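Local coordinates for protein A putative transcriptional regulator (Rhodococcus sp., PDB 2HKU) that probably binds DNA through an N-terminal helix-turn-helix to regulate transcription, its all-helical C-terminal region meeting a second subunit, at residues K98-L103 against E192-I197; P109-F114 against G174-K179. All blocks are in the same frame, centred on the assembly; numbering follows the deposited sequence.

Contact 1 (K98-L103 against E192-I197); sequences KLVGSL and EAVAVI
Val100 meets Val194 and Ile197 across two obliquely crossed, roughly antiparallel helices, a small worked case of how one branched side chain can bridge two successive contact points on a facing helix. Its CG1 methyl, anti to the backbone N (chi1 178°), touches both partners: it lies 3.9 Å from Val194 CG2 and 3.8 Å from Ile197 CG1. The other methyl has a single partner, with Val100 CG2 standing 3.7 Å from Ile197 CG2, so that the two branches of the isoleucine each face one branch of the valine. Val194 offers CG2 alone, and beside it Gly101 brings bare backbone to the interface, its N 4.3 Å from Val194 CG2. The side-chain contacts are all apolar. Behind them, the short segments run at 134° to one another, and their axes approach to 9.9 Å, with Val100 and Val194 the nearest CA pair. A 1,2-ethanediol molecule, probably from crystallisation, sits near the Val194 side chain. Farther out, Phe168 of helix 161-181 packs on Val100, while Ala171 of that helix receives Ile197. Leu99 and Leu103 turn instead to Ala82 on helix 63-87, which leaves helix 92-104 layered between that long helix and helix 190-201.

Contact 2 (P109-F114 against G174-K179); sequences PSVELF and GLVIQK
Helices 108-120 and 161-181 come together with the CA atoms of Glu112 and Val176 6.4 Å apart. This is helix-to-helix packing inside the all-helical C-terminal region of a TetR-family regulator, and it illustrates how one valine can serve two consecutive residues of a neighbouring helix. A chi1 of 169° sets Val176 CG1 opposite the backbone N and points it at Glu112, with CG1 3.6 Å from Glu112 CB and 3.8 Å from Glu112 N. Its second methyl turns to Val111: Val176 CG2 is 3.7 Å from Val111 CG1, the two valine side chains meeting at a slant. Replacing Val176 with an alanine would probably leave a gap between the helices, since Val111 CG1 and Glu112 CB would both lose the methyls that pack on them. Glu112 takes part through its aliphatic base, whereas its carboxylate reaches onward along an extended chain to the point where OE1 and Thr180 OG1 share a hydrogen bond. Leu119 of the second subunit packs on the same glutamate. Half a turn before Val176, Gly174 O receives two donors from opposite faces of its carbonyl plane, Gln178 N at 3.2 Å and Gln178 NE2 at 2.9 Å, the latter standing well above the carbonyl plane while Gly174 O lies in the plane of the amide.

Contacts 1 and 2 show how pairs of consecutive helices pack against each other: helix 92-104 meets helix 190-201 in contact 1, and the next helix, 108-120, meets the preceding one, 161-181, in contact 2. Their centres lie about 12 Å apart, and contact 2 falls within the span of chain that contact 1 brings together. Leu175 joins them, its CD1 lying 3.6 Å from Ile197 CD1 and 3.9 Å from Val196 CG1. On the first side the connection is slighter, Leu103 O to Val111 CG2 at 4.2 Å. Contact 2 is the more central, about 8 Å from the chain centre against about 13 Å. The 1,2-ethanediol, about 4 Å from the Val194 side chain, marks no established site. Both regions touch the second subunit.

Contact 1 (K98-L103 against E192-I197)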
loop_
_atom_site.group_PDB
_atom_site.type_symbol
_atom_site.label_atom_id
_atom_site.label_comp_id
_atom_site.label_asym_id
_atom_site.label_seq_id
_atom_site.Cartn_x
_atom_site.Cartn_y
_atom_site.Cartn_z
ATOM N N LYS A 98 10.705 4.864 -17.380
ATOM C CA LYS A 98 9.587 4.444 -18.145
ATOM C C LYS A 98 8.782 3.372 -17.331
ATOM O O LYS A 98 7.606 3.413 -17.269
ATOM C CB LYS A 98 10.129 3.838 -19.445
ATOM C CG LYS A 98 10.170 4.827 -20.661
ATOM C CD LYS A 98 11.199 4.259 -21.747
ATOM C CE LYS A 98 11.519 5.371 -22.813
ATOM N NZ LYS A 98 10.261 5.857 -23.332
ATOM N N LEU A 99 9.452 2.401 -16.781
ATOM C CA LEU A 99 8.715 1.341 -16.090
ATOM C C LEU A 99 7.966 1.969 -14.886
ATOM O O LEU A 99 6.785 1.878 -14.806
ATOM C CB LEU A 99 9.647 0.219 -15.737
ATOM C CG LEU A 99 9.013 -1.156 -15.384
ATOM C CD1 LEU A 99 10.098 -2.233 -15.497
ATOM C CD2 LEU A 99 8.474 -1.121 -13.957
ATOM N N VAL A 100 8.670 2.720 -14.055
ATOM C CA VAL A 100 8.093 3.355 -12.815
ATOM C C VAL A 100 7.091 4.396 -13.143
ATOM O O VAL A 100 5.965 4.415 -12.641
ATOM C CB VAL A 100 9.272 3.904 -11.935
ATOM C CG1 VAL A 100 8.772 4.600 -10.706
ATOM C CG2 VAL A 100 10.170 2.784 -11.568
ATOM N N GLY A 101 7.440 5.280 -14.093
ATOM C CA GLY A 101 6.445 6.222 -14.598
ATOM C C GLY A 101 5.174 5.629 -15.105
ATOM O O GLY A 101 4.123 6.240 -14.956
ATOM N N SER A 102 5.221 4.451 -15.729
ATOM C CA SER A 102 3.965 3.783 -16.180
ATOM C C SER A 102 3.089 3.299 -15.024
ATOM O O SER A 102 1.867 3.566 -14.953
ATOM C CB SER A 102 4.287 2.522 -17.042
ATOM O OG SER A 102 3.098 2.056 -17.681
ATOM N N LEU A 103 3.709 2.539 -14.131
ATOM C CA LEU A 103 2.952 2.024 -12.945
ATOM C C LEU A 103 2.412 3.175 -12.090
ATOM O O LEU A 103 1.335 3.091 -11.652
ATOM C CB LEU A 103 3.851 1.099 -12.104
ATOM C CG LEU A 103 4.220 -0.203 -12.821
ATOM C CD1 LEU A 103 5.191 -0.871 -11.932
ATOM C CD2 LEU A 103 2.920 -1.068 -13.152
ATOM N N GLU A 192 7.667 13.091 -7.105
ATOM C CA GLU A 192 8.202 12.684 -5.854
ATOM C C GLU A 192 8.156 11.163 -5.643
ATOM O O GLU A 192 9.115 10.637 -5.137
ATOM C CB GLU A 192 7.488 13.383 -4.726
ATOM C CG GLU A 192 7.932 14.858 -4.667
ATOM C CD GLU A 192 7.017 15.639 -3.756
ATOM O OE1 GLU A 192 5.831 15.748 -4.100
ATOM O OE2 GLU A 192 7.476 16.020 -2.658
ATOM N N ALA A 193 7.076 10.529 -6.067
ATOM C CA ALA A 193 6.894 9.030 -5.927
ATOM C C ALA A 193 7.898 8.313 -6.836
ATOM O O ALA A 193 8.521 7.411 -6.437
ATOM C CB ALA A 193 5.525 8.666 -6.249
ATOM N N VAL A 194 8.095 8.788 -8.090
ATOM C CA VAL A 194 9.132 8.256 -8.914
ATOM C C VAL A 194 10.508 8.343 -8.279
ATOM O O VAL A 194 11.304 7.365 -8.284
ATOM C CB VAL A 194 9.071 8.908 -10.354
ATOM C CG1 VAL A 194 10.304 8.530 -11.100
ATOM C CG2 VAL A 194 7.847 8.389 -11.087
ATOM N N ALA A 195 10.799 9.496 -7.665
ATOM C CA ALA A 195 12.073 9.696 -6.963
ATOM C C ALA A 195 12.272 8.743 -5.756
ATOM O O ALA A 195 13.383 8.360 -5.424
ATOM C CB ALA A 195 12.219 11.165 -6.518
ATOM N N VAL A 196 11.199 8.354 -5.078
ATOM C CA VAL A 196 11.373 7.365 -3.943
ATOM C C VAL A 196 11.892 6.025 -4.577
ATOM O O VAL A 196 12.807 5.421 -4.056
ATOM C CB VAL A 196 10.010 7.138 -3.141
ATOM C CG1 VAL A 196 10.029 5.857 -2.371
ATOM C CG2 VAL A 196 9.627 8.396 -2.197
ATOM N N ILE A 197 11.317 5.589 -5.701
ATOM C CA ILE A 197 11.767 4.287 -6.307
ATOM C C ILE A 197 13.231 4.417 -6.724
ATOM O O ILE A 197 14.036 3.561 -6.367
ATOM C CB ILE A 197 10.921 3.818 -7.496
ATOM C CG1 ILE A 197 9.442 3.513 -7.136
ATOM C CG2 ILE A 197 11.571 2.566 -8.204
ATOM C CD1 ILE A 197 9.236 2.306 -6.187
#

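Contact 2 (P109-F114 against G174-K179)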
loop_
_atom_site.group_PDB
_atom_site.type_symbol
_atom_site.label_atom_id
_atom_site.label_comp_id
_atom_site.label_asym_id
_atom_site.label_seq_id
_atom_site.Cartn_x
_atom_site.Cartn_y
_atom_site.Cartn_z
ATOM N N PRO A 109 -4.434 3.670 -11.386
ATOM C CA PRO A 109 -5.775 3.143 -11.060
ATOM C C PRO A 109 -5.894 1.586 -11.039
ATOM O O PRO A 109 -6.684 1.037 -10.239
ATOM C CB PRO A 109 -6.662 3.739 -12.185
ATOM C CG PRO A 109 -6.003 4.954 -12.505
ATOM C CD PRO A 109 -4.533 4.646 -12.489
ATOM N N SER A 110 -5.149 0.880 -11.931
ATOM C CA SER A 110 -5.077 -0.595 -11.885
ATOM C C SER A 110 -4.394 -1.139 -10.625
ATOM O O SER A 110 -4.919 -2.048 -10.006
ATOM C CB SER A 110 -4.362 -1.085 -13.189
ATOM O OG SER A 110 -5.201 -0.765 -14.294
ATOM N N VAL A 111 -3.223 -0.595 -10.247
ATOM C CA VAL A 111 -2.555 -0.961 -8.963
ATOM C C VAL A 111 -3.517 -0.645 -7.796
ATOM O O VAL A 111 -3.630 -1.402 -6.800
ATOM C CB VAL A 111 -1.249 -0.177 -8.744
ATOM C CG1 VAL A 111 -0.575 -0.537 -7.409
ATOM C CG2 VAL A 111 -0.275 -0.407 -9.905
ATOM N N GLU A 112 -4.123 0.534 -7.857
ATOM C CA GLU A 112 -5.006 0.971 -6.780
ATOM C C GLU A 112 -6.242 0.051 -6.649
ATOM O O GLU A 112 -6.588 -0.400 -5.540
ATOM C CB GLU A 112 -5.386 2.435 -6.966
ATOM C CG GLU A 112 -6.479 2.881 -6.009
ATOM C CD GLU A 112 -7.019 4.259 -6.323
ATOM O OE1 GLU A 112 -6.385 5.035 -7.131
ATOM O OE2 GLU A 112 -8.086 4.552 -5.749
ATOM N N LEU A 113 -6.881 -0.308 -7.742
ATOM C CA LEU A 113 -7.885 -1.367 -7.658
ATOM C C LEU A 113 -7.415 -2.697 -7.027
ATOM O O LEU A 113 -8.178 -3.350 -6.253
ATOM C CB LEU A 113 -8.436 -1.688 -9.050
ATOM C CG LEU A 113 -9.696 -2.459 -9.249
ATOM C CD1 LEU A 113 -10.810 -1.634 -8.543
ATOM C CD2 LEU A 113 -9.975 -2.528 -10.755
ATOM N N PHE A 114 -6.191 -3.125 -7.348
ATOM C CA PHE A 114 -5.720 -4.401 -6.874
ATOM C C PHE A 114 -5.420 -4.256 -5.369
ATOM O O PHE A 114 -5.664 -5.189 -4.609
ATOM C CB PHE A 114 -4.405 -4.758 -7.584
ATOM C CG PHE A 114 -3.781 -6.044 -7.078
ATOM C CD1 PHE A 114 -4.475 -7.257 -7.147
ATOM C CD2 PHE A 114 -2.468 -6.032 -6.572
ATOM C CE1 PHE A 114 -3.887 -8.454 -6.702
ATOM C CE2 PHE A 114 -1.853 -7.205 -6.162
ATOM C CZ PHE A 114 -2.536 -8.433 -6.172
ATOM N N GLY A 174 2.571 1.032 -1.894
ATOM C CA GLY A 174 2.526 2.137 -0.845
ATOM C C GLY A 174 2.575 3.540 -1.478
ATOM O O GLY A 174 1.937 4.499 -0.987
ATOM N N LEU A 175 3.334 3.686 -2.562
ATOM C CA LEU A 175 3.329 4.974 -3.299
ATOM C C LEU A 175 2.010 5.254 -4.008
ATOM O O LEU A 175 1.493 6.377 -3.942
ATOM C CB LEU A 175 4.481 5.094 -4.322
ATOM C CG LEU A 175 5.819 5.064 -3.682
ATOM C CD1 LEU A 175 7.034 4.573 -4.552
ATOM C CD2 LEU A 175 6.076 6.395 -3.026
ATOM N N VAL A 176 1.448 4.266 -4.664
ATOM C CA VAL A 176 0.122 4.425 -5.296
ATOM C C VAL A 176 -0.939 4.765 -4.275
ATOM O O VAL A 176 -1.763 5.606 -4.532
ATOM C CB VAL A 176 -0.374 3.176 -6.123
ATOM C CG1 VAL A 176 -1.866 3.292 -6.528
ATOM C CG2 VAL A 176 0.490 3.039 -7.396
ATOM N N ILE A 177 -0.951 4.075 -3.146
ATOM C CA ILE A 177 -1.975 4.330 -2.161
ATOM C C ILE A 177 -1.890 5.782 -1.624
ATOM O O ILE A 177 -2.896 6.493 -1.553
ATOM C CB ILE A 177 -1.834 3.318 -0.963
ATOM C CG1 ILE A 177 -2.270 1.920 -1.465
ATOM C CG2 ILE A 177 -2.805 3.768 0.111
ATOM C CD1 ILE A 177 -1.737 0.700 -0.630
ATOM N N GLN A 178 -0.717 6.215 -1.231
ATOM C CA GLN A 178 -0.544 7.528 -0.623
ATOM C C GLN A 178 -0.668 8.637 -1.614
ATOM O O GLN A 178 -1.090 9.763 -1.312
ATOM C CB GLN A 178 0.836 7.621 -0.073
ATOM C CG GLN A 178 0.917 6.722 1.239
ATOM C CD GLN A 178 2.245 6.733 1.793
ATOM O OE1 GLN A 178 2.517 7.397 2.840
ATOM N NE2 GLN A 178 3.138 5.979 1.186
ATOM N N LYS A 179 -0.206 8.359 -2.815
ATOM C CA LYS A 179 -0.422 9.325 -3.916
ATOM C C LYS A 179 -1.860 9.648 -4.200
ATOM O O LYS A 179 -2.213 10.844 -4.360
ATOM C CB LYS A 179 0.404 8.904 -5.149
ATOM C CG LYS A 179 0.103 9.727 -6.401
ATOM C CD LYS A 179 1.380 9.803 -7.320
ATOM C CE LYS A 179 1.551 8.481 -8.014
ATOM N NZ LYS A 179 0.194 8.168 -8.711
#